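Local coordinates for protein thermostable carboxypeptidase 1 (Pyrococcus furiosus, PDB 1KA2) that releases amino acids one after another from the C-terminus of peptides with broad specificity, as a cobalt-dependent, homodimeric metallocarboxypeptidase, at residues K16-W21 against F284-I289; P102-E107 against I139-R144; G257-R262 against Y339-I344. All coordinates share one frame; numbering follows the deposited sequence.

In the fold
The three contacts lie well apart in a largely helical chain; contacts 1 and 3 both involve helix 261-278 or the loop after it. Contact 1, partly buried beside the second subunit, sets that loop against helix 8-36 and is held by rings, a proline and a guanidinium without a hydrogen bond across it. Contact 2, also partly buried and nested along the chain within the loop that contact 1 closes, joins helices 102-124 and 132-149 through a salt bridge beside a phenylalanine and a leucine. Contact 3, on the opposite side of the chain's centre from both, is buried; it links the N-terminal part of metal-binding helix 261-278 to helix 335-342 through a tyrosine hydroxyl.

Contact 1. Residues K16-W21 against F284-I289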
loop_
_atom_site.group_PDB
_atom_site.type_symbol
_atom_site.label_atom_id
_atom_site.label_comp_id
_atom_site.label_asym_id
_atom_site.label_seq_id
_atom_site.Cartn_x
_atom_site.Cartn_y
_atom_site.Cartn_z
ATOM N N LYS A 16 13.557 -14.277 -14.440
ATOM C CA LYS A 16 14.266 -13.829 -13.249
ATOM C C LYS A 16 13.887 -12.386 -12.944
ATOM O O LYS A 16 13.719 -12.020 -11.792
ATOM C CB LYS A 16 15.780 -13.922 -13.443
ATOM C CG LYS A 16 16.305 -15.337 -13.495
ATOM C CD LYS A 16 17.795 -15.363 -13.812
ATOM C CE LYS A 16 18.414 -16.664 -13.351
ATOM N NZ LYS A 16 18.291 -16.785 -11.878
ATOM N N TYR A 17 13.747 -11.570 -13.985
ATOM C CA TYR A 17 13.389 -10.160 -13.822
ATOM C C TYR A 17 12.061 -9.947 -13.072
ATOM O O TYR A 17 11.879 -8.928 -12.372
ATOM C CB TYR A 17 13.299 -9.478 -15.186
ATOM C CG TYR A 17 13.110 -7.986 -15.074
ATOM C CD1 TYR A 17 14.161 -7.174 -14.662
ATOM C CD2 TYR A 17 11.871 -7.396 -15.328
ATOM C CE1 TYR A 17 13.992 -5.803 -14.499
ATOM C CE2 TYR A 17 11.684 -6.018 -15.163
ATOM C CZ TYR A 17 12.758 -5.232 -14.746
ATOM O OH TYR A 17 12.624 -3.883 -14.562
ATOM N N ARG A 18 11.139 -10.898 -13.218
ATOM C CA ARG A 18 9.839 -10.812 -12.556
ATOM C C ARG A 18 10.001 -10.541 -11.057
ATOM O O ARG A 18 9.286 -9.721 -10.490
ATOM C CB ARG A 18 9.038 -12.107 -12.768
ATOM C CG ARG A 18 8.372 -12.231 -14.128
ATOM C CD ARG A 18 7.006 -12.857 -13.985
ATOM N NE ARG A 18 6.288 -12.826 -15.252
ATOM C CZ ARG A 18 5.053 -13.281 -15.427
ATOM N NH1 ARG A 18 4.389 -13.809 -14.412
ATOM N NH2 ARG A 18 4.485 -13.199 -16.615
ATOM N N ARG A 19 10.944 -11.245 -10.430
ATOM C CA ARG A 19 11.220 -11.083 -9.002
ATOM C C ARG A 19 11.662 -9.661 -8.723
ATOM O O ARG A 19 11.211 -9.023 -7.783
ATOM C CB ARG A 19 12.341 -12.021 -8.537
ATOM C CG ARG A 19 11.888 -13.337 -8.008
ATOM C CD ARG A 19 13.020 -14.075 -7.346
ATOM N NE ARG A 19 12.526 -15.319 -6.761
ATOM C CZ ARG A 19 13.270 -16.192 -6.108
ATOM N NH1 ARG A 19 14.559 -15.972 -5.950
ATOM N NH2 ARG A 19 12.714 -17.280 -5.605
ATOM N N ILE A 20 12.589 -9.190 -9.537
ATOM C CA ILE A 20 13.094 -7.844 -9.385
ATOM C C ILE A 20 11.907 -6.908 -9.590
ATOM O O ILE A 20 11.707 -5.968 -8.819
ATOM C CB ILE A 20 14.201 -7.540 -10.417
ATOM C CG1 ILE A 20 15.425 -8.415 -10.132
ATOM C CG2 ILE A 20 14.548 -6.077 -10.367
ATOM C CD1 ILE A 20 16.597 -8.200 -11.123
ATOM N N TRP A 21 11.112 -7.180 -10.624
ATOM C CA TRP A 21 9.946 -6.357 -10.902
ATOM C C TRP A 21 8.979 -6.354 -9.713
ATOM O O TRP A 21 8.426 -5.315 -9.360
ATOM C CB TRP A 21 9.212 -6.854 -12.159
ATOM C CG TRP A 21 7.920 -6.112 -12.406
ATOM C CD1 TRP A 21 7.756 -4.945 -13.098
ATOM C CD2 TRP A 21 6.636 -6.442 -11.868
ATOM N NE1 TRP A 21 6.449 -4.522 -13.018
ATOM C CE2 TRP A 21 5.738 -5.423 -12.267
ATOM C CE3 TRP A 21 6.155 -7.501 -11.080
ATOM C CZ2 TRP A 21 4.380 -5.430 -11.907
ATOM C CZ3 TRP A 21 4.797 -7.508 -10.715
ATOM C CH2 TRP A 21 3.930 -6.474 -11.130
ATOM N N PHE A 284 4.490 -5.852 -22.861
ATOM C CA PHE A 284 5.747 -5.613 -22.135
ATOM C C PHE A 284 5.575 -5.720 -20.606
ATOM O O PHE A 284 6.523 -5.485 -19.840
ATOM C CB PHE A 284 6.307 -4.214 -22.470
ATOM C CG PHE A 284 6.468 -3.940 -23.954
ATOM C CD1 PHE A 284 6.469 -4.980 -24.886
ATOM C CD2 PHE A 284 6.634 -2.633 -24.414
ATOM C CE1 PHE A 284 6.631 -4.720 -26.247
ATOM C CE2 PHE A 284 6.799 -2.362 -25.781
ATOM C CZ PHE A 284 6.796 -3.404 -26.697
ATOM N N MET A 285 4.369 -6.070 -20.165
ATOM C CA MET A 285 4.068 -6.191 -18.739
ATOM C C MET A 285 5.085 -7.086 -18.023
ATOM O O MET A 285 5.413 -8.174 -18.503
ATOM C CB MET A 285 2.647 -6.749 -18.576
ATOM C CG MET A 285 1.983 -6.449 -17.251
ATOM S SD MET A 285 0.330 -7.177 -17.145
ATOM C CE MET A 285 -0.645 -5.944 -18.007
ATOM N N PHE A 286 5.581 -6.625 -16.873
ATOM C CA PHE A 286 6.577 -7.372 -16.085
ATOM C C PHE A 286 8.012 -7.319 -16.638
ATOM O O PHE A 286 8.915 -7.947 -16.078
ATOM C CB PHE A 286 6.169 -8.841 -15.960
ATOM C CG PHE A 286 4.751 -9.030 -15.567
ATOM C CD1 PHE A 286 3.858 -9.647 -16.432
ATOM C CD2 PHE A 286 4.291 -8.558 -14.340
ATOM C CE1 PHE A 286 2.510 -9.793 -16.078
ATOM C CE2 PHE A 286 2.958 -8.697 -13.980
ATOM C CZ PHE A 286 2.063 -9.317 -14.852
ATOM N N THR A 287 8.221 -6.574 -17.720
ATOM C CA THR A 287 9.544 -6.474 -18.338
ATOM C C THR A 287 10.138 -5.076 -18.210
ATOM O O THR A 287 9.417 -4.094 -18.062
ATOM C CB THR A 287 9.489 -6.782 -19.834
ATOM O OG1 THR A 287 8.958 -5.649 -20.527
ATOM C CG2 THR A 287 8.610 -7.987 -20.095
ATOM N N PRO A 288 11.472 -4.970 -18.298
ATOM C CA PRO A 288 12.161 -3.676 -18.191
ATOM C C PRO A 288 11.934 -2.651 -19.308
ATOM O O PRO A 288 12.408 -1.524 -19.196
ATOM C CB PRO A 288 13.630 -4.076 -18.050
ATOM C CG PRO A 288 13.701 -5.397 -18.723
ATOM C CD PRO A 288 12.442 -6.081 -18.295
ATOM N N ILE A 289 11.225 -3.018 -20.376
ATOM C CA ILE A 289 10.962 -2.060 -21.449
ATOM C C ILE A 289 9.638 -1.331 -21.268
ATOM O O ILE A 289 9.385 -0.316 -21.921
ATOM C CB ILE A 289 10.982 -2.703 -22.860
ATOM C CG1 ILE A 289 10.132 -3.972 -22.894
ATOM C CG2 ILE A 289 12.423 -2.966 -23.284
ATOM C CD1 ILE A 289 10.102 -4.626 -24.280
#
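F286 meets W21 and R18 with different parts of one ring. Its CB lies 4.0 Å from R18 NE. CG follows, anti to the carbonyl carbon (chi1 -48°) and over one face of the R18 guanidinium, offset toward the rim of that group. From here the two sides of the ring part company. On one, CD1 comes to 3.6 Å from R18 NH2 and CE1 stays close to the same nitrogen, an off-centre cation-pi contact with the guanidinium and ring planes turned 39° apart. On the other, CD2 and CE2 point their edge at the six-membered ring of W21, with F286 CE2 3.7 Å from W21 CH2. The pair is T-shaped, planes at 86°, centroids 5.0 Å apart. The backbone joins in: F286 CA stands over the five-membered ring of W21 in a CH-pi contact, so both rings of the indole are used.

What presents F286 this way is a type II beta turn from F284 to T287, in which F286 takes the positive phi of the third position. T287 N closes the turn on F284 O, and T287 OG1 donates to the same oxygen. The turn belongs to the loop joining helix 261-278, which carries the HEXXH motif, to helix 295-309, and here it rests on helix 8-36. V48 of the second subunit packs on F286, and E52 of that subunit on R18, which places this patch beside the dimer interface.

One helical turn before W21, Y17 meets P288. P288 CD sits over a face of its ring, 3.2 Å from Y17 CE2, while F286 O lies at the ring edge, 3.1 Å from Y17 CD2. P288 CB reaches on toward Y17 CZ and OH, the proline and tyrosine side chains sliding past each other in opposite directions.

Contact 2. Residues P102-E107 against I139-R144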
loop_
_atom_site.group_PDB
_atom_site.type_symbol
_atom_site.label_atom_id
_atom_site.label_comp_id
_atom_site.label_asym_id
_atom_site.label_seq_id
_atom_site.Cartn_x
_atom_site.Cartn_y
_atom_site.Cartn_z
ATOM N N PRO A 102 30.234 -0.964 -2.723
ATOM C CA PRO A 102 29.265 -1.046 -1.628
ATOM C C PRO A 102 29.577 -0.063 -0.495
ATOM O O PRO A 102 28.673 0.419 0.185
ATOM C CB PRO A 102 29.349 -2.514 -1.188
ATOM C CG PRO A 102 30.711 -2.953 -1.654
ATOM C CD PRO A 102 30.816 -2.284 -3.003
ATOM N N GLU A 103 30.852 0.244 -0.290
ATOM C CA GLU A 103 31.190 1.188 0.761
ATOM C C GLU A 103 30.742 2.592 0.389
ATOM O O GLU A 103 30.277 3.350 1.245
ATOM C CB GLU A 103 32.693 1.190 1.054
ATOM C CG GLU A 103 33.075 0.228 2.166
ATOM C CD GLU A 103 32.200 0.385 3.408
ATOM O OE1 GLU A 103 31.245 1.194 3.387
ATOM O OE2 GLU A 103 32.460 -0.309 4.413
ATOM N N PHE A 104 30.874 2.925 -0.891
ATOM C CA PHE A 104 30.491 4.236 -1.379
ATOM C C PHE A 104 28.979 4.419 -1.296
ATOM O O PHE A 104 28.497 5.482 -0.895
ATOM C CB PHE A 104 30.956 4.412 -2.816
ATOM C CG PHE A 104 30.711 5.788 -3.366
ATOM C CD1 PHE A 104 31.351 6.894 -2.819
ATOM C CD2 PHE A 104 29.859 5.975 -4.449
ATOM C CE1 PHE A 104 31.151 8.161 -3.341
ATOM C CE2 PHE A 104 29.653 7.237 -4.977
ATOM C CZ PHE A 104 30.303 8.335 -4.422
ATOM N N ILE A 105 28.237 3.386 -1.686
ATOM C CA ILE A 105 26.785 3.434 -1.619
ATOM C C ILE A 105 26.399 3.711 -0.173
ATOM O O ILE A 105 25.429 4.411 0.099
ATOM C CB ILE A 105 26.148 2.099 -2.073
ATOM C CG1 ILE A 105 26.278 1.964 -3.591
ATOM C CG2 ILE A 105 24.688 2.037 -1.641
ATOM C CD1 ILE A 105 25.582 0.747 -4.157
ATOM N N ARG A 106 27.178 3.166 0.753
ATOM C CA ARG A 106 26.925 3.356 2.173
ATOM C C ARG A 106 27.184 4.810 2.555
ATOM O O ARG A 106 26.324 5.474 3.140
ATOM C CB ARG A 106 27.830 2.435 2.990
ATOM C CG ARG A 106 27.538 2.432 4.470
ATOM C CD ARG A 106 28.648 3.100 5.240
ATOM N NE ARG A 106 29.914 2.376 5.183
ATOM C CZ ARG A 106 30.590 1.991 6.261
ATOM N NH1 ARG A 106 30.107 2.253 7.469
ATOM N NH2 ARG A 106 31.766 1.393 6.136
ATOM N N GLU A 107 28.372 5.299 2.215
ATOM C CA GLU A 107 28.751 6.670 2.526
ATOM C C GLU A 107 27.656 7.637 2.071
ATOM O O GLU A 107 27.210 8.487 2.842
ATOM C CB GLU A 107 30.085 7.007 1.844
ATOM C CG GLU A 107 30.638 8.381 2.197
ATOM C CD GLU A 107 31.939 8.704 1.477
ATOM O OE1 GLU A 107 32.471 9.814 1.693
ATOM O OE2 GLU A 107 32.434 7.858 0.698
ATOM N N ILE A 139 29.337 17.612 -2.542
ATOM C CA ILE A 139 30.060 17.973 -3.756
ATOM C C ILE A 139 31.158 16.932 -3.988
ATOM O O ILE A 139 31.376 16.472 -5.112
ATOM C CB ILE A 139 30.672 19.393 -3.648
ATOM C CG1 ILE A 139 29.572 20.440 -3.877
ATOM C CG2 ILE A 139 31.780 19.579 -4.677
ATOM C CD1 ILE A 139 29.970 21.858 -3.522
ATOM N N SER A 140 31.834 16.538 -2.914
ATOM C CA SER A 140 32.891 15.547 -3.035
ATOM C C SER A 140 32.331 14.209 -3.511
ATOM O O SER A 140 32.956 13.525 -4.313
ATOM C CB SER A 140 33.610 15.351 -1.697
ATOM O OG SER A 140 34.702 14.449 -1.846
ATOM N N LEU A 141 31.159 13.832 -3.009
ATOM C CA LEU A 141 30.525 12.572 -3.406
ATOM C C LEU A 141 30.136 12.601 -4.890
ATOM O O LEU A 141 30.289 11.606 -5.601
ATOM C CB LEU A 141 29.284 12.306 -2.547
ATOM C CG LEU A 141 29.502 12.148 -1.035
ATOM C CD1 LEU A 141 28.148 11.992 -0.355
ATOM C CD2 LEU A 141 30.397 10.939 -0.738
ATOM N N ALA A 142 29.632 13.747 -5.348
ATOM C CA ALA A 142 29.239 13.912 -6.744
ATOM C C ALA A 142 30.434 13.710 -7.684
ATOM O O ALA A 142 30.332 12.999 -8.685
ATOM C CB ALA A 142 28.645 15.296 -6.956
ATOM N N LYS A 143 31.561 14.342 -7.364
ATOM C CA LYS A 143 32.762 14.210 -8.188
ATOM C C LYS A 143 33.208 12.754 -8.195
ATOM O O LYS A 143 33.458 12.184 -9.259
ATOM C CB LYS A 143 33.884 15.104 -7.656
ATOM C CG LYS A 143 33.650 16.600 -7.850
ATOM C CD LYS A 143 34.391 17.406 -6.787
ATOM C CE LYS A 143 35.470 18.298 -7.371
ATOM N NZ LYS A 143 34.910 19.351 -8.256
ATOM N N ARG A 144 33.296 12.144 -7.015
ATOM C CA ARG A 144 33.699 10.741 -6.945
ATOM C C ARG A 144 32.776 9.938 -7.862
ATOM O O ARG A 144 33.242 9.158 -8.688
ATOM C CB ARG A 144 33.572 10.179 -5.515
ATOM C CG ARG A 144 34.365 10.904 -4.428
ATOM C CD ARG A 144 35.564 10.100 -3.942
ATOM N NE ARG A 144 35.249 8.746 -3.470
ATOM C CZ ARG A 144 34.594 8.448 -2.348
ATOM N NH1 ARG A 144 34.153 9.405 -1.544
ATOM N NH2 ARG A 144 34.403 7.177 -2.012
HETATM O O HOH W 1 33.462 5.437 -0.145
#
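E107 OE2 is gripped by both terminal nitrogens of R144 and by a water. The firmer bond comes from R144 NH1, 3.2 Å from E107 OE2 with an N-H...O angle of 156°; it arrives on the syn side of the carboxylate, though tilted out of the carboxylate plane, while OE2 lies almost in the guanidinium plane. R144 NH2 adds a weak bond to the same oxygen. Water 1 bridges the pair, donating to E107 OE2 at 2.8 Å and accepting from R144 NH2 at 2.7 Å.

This salt bridge spans two nearly antiparallel helices, 102-124 and 132-149, whose short segments run at 151° with their axes 11.6 Å apart. E107 reaches across with its chain extended beyond CG, whereas the R144 chain bends at chi2 and chi3. The two side chains cross at about a right angle.

The bent arginine also lies against F104. F104 CE1 sits over the centre of one guanidinium face, 3.6 Å from R144 CZ, and the ring and guanidinium planes are 69° apart, well away from a flat stack. With an aromatic carbon over its face and a carboxylate oxygen at its edge, the guanidinium would be restrained from turning. The rings of F100, just ahead of helix 102-124, and Y148, on helix 132-149, also meet F104.

L141 fills in beside the charged pair. Its CD2 lies over one face of the carboxylate, 3.5 Å from E107 CD, and packs against F104 CE1; V108 and T111 of helix 102-124 receive the same leucine. At its tip, the F104 ring presents CZ edge-on to the backbone of the partner helix, 3.5 Å from L141 O.

Contact 3. Residues G257-R262 against Y339-I344; sequences GYDFRR and YLYFNI
Y341 and R261 bury the most surface here, and their side chains cross obliquely. R261 CG stands between its backbone N and carbonyl carbon (chi1 67°), a crowded position that sets CG near Y341 OH. R261 CB lies 3.6 Å from Y341 CE2, and farther out NE stands over one face of the ring, offset toward the rim. Beyond the bend at chi3 the guanidinium passes the ring and heads for the end of helix 335-342, where R261 NH2 is 2.9 Å from Y341 O. The same nitrogen donates to water 2, which in turn donates to I344 O.

The phenol is held at its tip. R261 N gives its hydrogen to Y341 OH at 3.1 Å with an angle of 160°. The hydroxyl also meets D259 OD1, but that contact is unusually short and the bond doubtful. Both fall close to the N-terminal part of helix 261-278, which farther along carries the HEXXH motif and its two metal-binding histidines; the F342 side chain is about 12 Å from that of H269. A phenylalanine in place of Y341 would probably leave R261 N without its acceptor and free the ring tip to shift.

F260 receives the other side of this tyrosine in an edge-to-face aromatic pair: the edge of Y341 is turned toward the face of F260, Y341 CE2 3.9 Å from F260 CE2, with planes at 64°. L323 of helix 313-326 also packs on F260. The F342 side chain crosses that of F260 at about a right angle, and F342 CE1 meets F260 CE1 and R261 CB, each at 4.0 Å.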
loop_
_atom_site.group_PDB
_atom_site.type_symbol
_atom_site.label_atom_id
_atom_site.label_comp_id
_atom_site.label_asym_id
_atom_site.label_seq_id
_atom_site.Cartn_x
_atom_site.Cartn_y
_atom_site.Cartn_z
ATOM N N GLY A 257 -6.016 25.386 -0.244
ATOM C CA GLY A 257 -7.121 26.096 0.370
ATOM C C GLY A 257 -7.334 27.459 -0.267
ATOM O O GLY A 257 -8.324 28.135 0.014
ATOM N N TYR A 258 -6.398 27.871 -1.119
ATOM C CA TYR A 258 -6.494 29.155 -1.816
ATOM C C TYR A 258 -5.671 29.061 -3.106
ATOM O O TYR A 258 -4.891 28.126 -3.266
ATOM C CB TYR A 258 -5.977 30.288 -0.917
ATOM C CG TYR A 258 -4.492 30.215 -0.611
ATOM C CD1 TYR A 258 -3.564 30.894 -1.399
ATOM C CD2 TYR A 258 -4.013 29.442 0.449
ATOM C CE1 TYR A 258 -2.190 30.806 -1.138
ATOM C CE2 TYR A 258 -2.647 29.342 0.716
ATOM C CZ TYR A 258 -1.739 30.028 -0.082
ATOM O OH TYR A 258 -0.378 29.936 0.175
ATOM N N ASP A 259 -5.853 30.014 -4.019
ATOM C CA ASP A 259 -5.126 30.022 -5.294
ATOM C C ASP A 259 -5.460 28.717 -6.022
ATOM O O ASP A 259 -4.574 27.919 -6.299
ATOM C CB ASP A 259 -3.618 30.101 -5.032
ATOM C CG ASP A 259 -2.844 30.663 -6.208
ATOM O OD1 ASP A 259 -3.391 30.713 -7.324
ATOM O OD2 ASP A 259 -1.677 31.052 -6.021
ATOM N N PHE A 260 -6.736 28.520 -6.346
ATOM C CA PHE A 260 -7.190 27.283 -6.983
ATOM C C PHE A 260 -6.474 26.808 -8.242
ATOM O O PHE A 260 -6.614 25.642 -8.631
ATOM C CB PHE A 260 -8.713 27.329 -7.221
ATOM C CG PHE A 260 -9.142 28.065 -8.471
ATOM C CD1 PHE A 260 -9.085 27.448 -9.720
ATOM C CD2 PHE A 260 -9.682 29.346 -8.386
ATOM C CE1 PHE A 260 -9.565 28.091 -10.859
ATOM C CE2 PHE A 260 -10.166 29.999 -9.525
ATOM C CZ PHE A 260 -10.107 29.368 -10.762
ATOM N N ARG A 261 -5.702 27.687 -8.871
ATOM C CA ARG A 261 -4.966 27.321 -10.076
ATOM C C ARG A 261 -3.994 26.183 -9.757
ATOM O O ARG A 261 -3.770 25.287 -10.571
ATOM C CB ARG A 261 -4.174 28.532 -10.592
ATOM C CG ARG A 261 -3.038 28.948 -9.652
ATOM C CD ARG A 261 -2.489 30.336 -9.936
ATOM N NE ARG A 261 -2.145 30.517 -11.340
ATOM C CZ ARG A 261 -0.936 30.860 -11.777
ATOM N NH1 ARG A 261 0.055 31.056 -10.907
ATOM N NH2 ARG A 261 -0.724 31.011 -13.083
ATOM N N ARG A 262 -3.418 26.234 -8.564
ATOM C CA ARG A 262 -2.438 25.245 -8.135
ATOM C C ARG A 262 -2.896 23.791 -8.195
ATOM O O ARG A 262 -2.273 22.960 -8.849
ATOM C CB ARG A 262 -1.979 25.540 -6.707
ATOM C CG ARG A 262 -1.224 26.829 -6.518
ATOM C CD ARG A 262 -1.100 27.103 -5.024
ATOM N NE ARG A 262 -0.480 28.394 -4.737
ATOM C CZ ARG A 262 0.819 28.636 -4.844
ATOM N NH1 ARG A 262 1.638 27.666 -5.233
ATOM N NH2 ARG A 262 1.291 29.846 -4.562
ATOM N N TYR A 339 -8.286 33.159 -17.615
ATOM C CA TYR A 339 -7.180 32.995 -18.544
ATOM C C TYR A 339 -5.942 33.748 -18.057
ATOM O O TYR A 339 -4.895 33.139 -17.851
ATOM C CB TYR A 339 -7.536 33.497 -19.943
ATOM C CG TYR A 339 -6.404 33.272 -20.911
ATOM C CD1 TYR A 339 -6.154 32.004 -21.433
ATOM C CD2 TYR A 339 -5.522 34.303 -21.237
ATOM C CE1 TYR A 339 -5.051 31.766 -22.257
ATOM C CE2 TYR A 339 -4.413 34.075 -22.055
ATOM C CZ TYR A 339 -4.182 32.809 -22.561
ATOM O OH TYR A 339 -3.082 32.577 -23.361
ATOM N N LEU A 340 -6.056 35.065 -17.880
ATOM C CA LEU A 340 -4.923 35.876 -17.428
ATOM C C LEU A 340 -4.325 35.312 -16.134
ATOM O O LEU A 340 -3.112 35.313 -15.937
ATOM C CB LEU A 340 -5.363 37.336 -17.222
ATOM C CG LEU A 340 -5.845 38.095 -18.475
ATOM C CD1 LEU A 340 -6.395 39.458 -18.073
ATOM C CD2 LEU A 340 -4.695 38.260 -19.475
ATOM N N TYR A 341 -5.196 34.825 -15.259
ATOM C CA TYR A 341 -4.794 34.235 -13.989
ATOM C C TYR A 341 -3.893 33.022 -14.252
ATOM O O TYR A 341 -2.799 32.921 -13.693
ATOM C CB TYR A 341 -6.065 33.840 -13.228
ATOM C CG TYR A 341 -5.881 33.009 -11.988
ATOM C CD1 TYR A 341 -4.931 33.347 -11.021
ATOM C CD2 TYR A 341 -6.704 31.907 -11.750
ATOM C CE1 TYR A 341 -4.806 32.607 -9.850
ATOM C CE2 TYR A 341 -6.591 31.160 -10.585
ATOM C CZ TYR A 341 -5.642 31.513 -9.637
ATOM O OH TYR A 341 -5.548 30.777 -8.475
ATOM N N PHE A 342 -4.342 32.127 -15.131
ATOM C CA PHE A 342 -3.588 30.919 -15.473
ATOM C C PHE A 342 -2.281 31.182 -16.218
ATOM O O PHE A 342 -1.453 30.286 -16.349
ATOM C CB PHE A 342 -4.444 29.994 -16.350
ATOM C CG PHE A 342 -5.354 29.069 -15.583
ATOM C CD1 PHE A 342 -5.840 29.416 -14.329
ATOM C CD2 PHE A 342 -5.761 27.862 -16.148
ATOM C CE1 PHE A 342 -6.717 28.579 -13.654
ATOM C CE2 PHE A 342 -6.639 27.018 -15.480
ATOM C CZ PHE A 342 -7.116 27.380 -14.229
ATOM N N ASN A 343 -2.093 32.401 -16.710
ATOM C CA ASN A 343 -0.898 32.717 -17.481
ATOM C C ASN A 343 -0.077 33.884 -16.980
ATOM O O ASN A 343 0.724 34.441 -17.722
ATOM C CB ASN A 343 -1.290 32.967 -18.931
ATOM C CG ASN A 343 -1.694 31.701 -19.648
ATOM O OD1 ASN A 343 -0.889 31.090 -20.332
ATOM N ND2 ASN A 343 -2.946 31.291 -19.477
ATOM N N ILE A 344 -0.272 34.258 -15.726
ATOM C CA ILE A 344 0.490 35.351 -15.161
ATOM C C ILE A 344 1.978 35.117 -15.415
ATOM O O ILE A 344 2.429 33.978 -15.584
ATOM C CB ILE A 344 0.221 35.467 -13.651
ATOM C CG1 ILE A 344 -1.153 36.100 -13.436
ATOM C CG2 ILE A 344 1.310 36.280 -12.975
ATOM C CD1 ILE A 344 -1.503 36.321 -11.996
HETATM O O HOH W 2 1.526 31.727 -14.712
#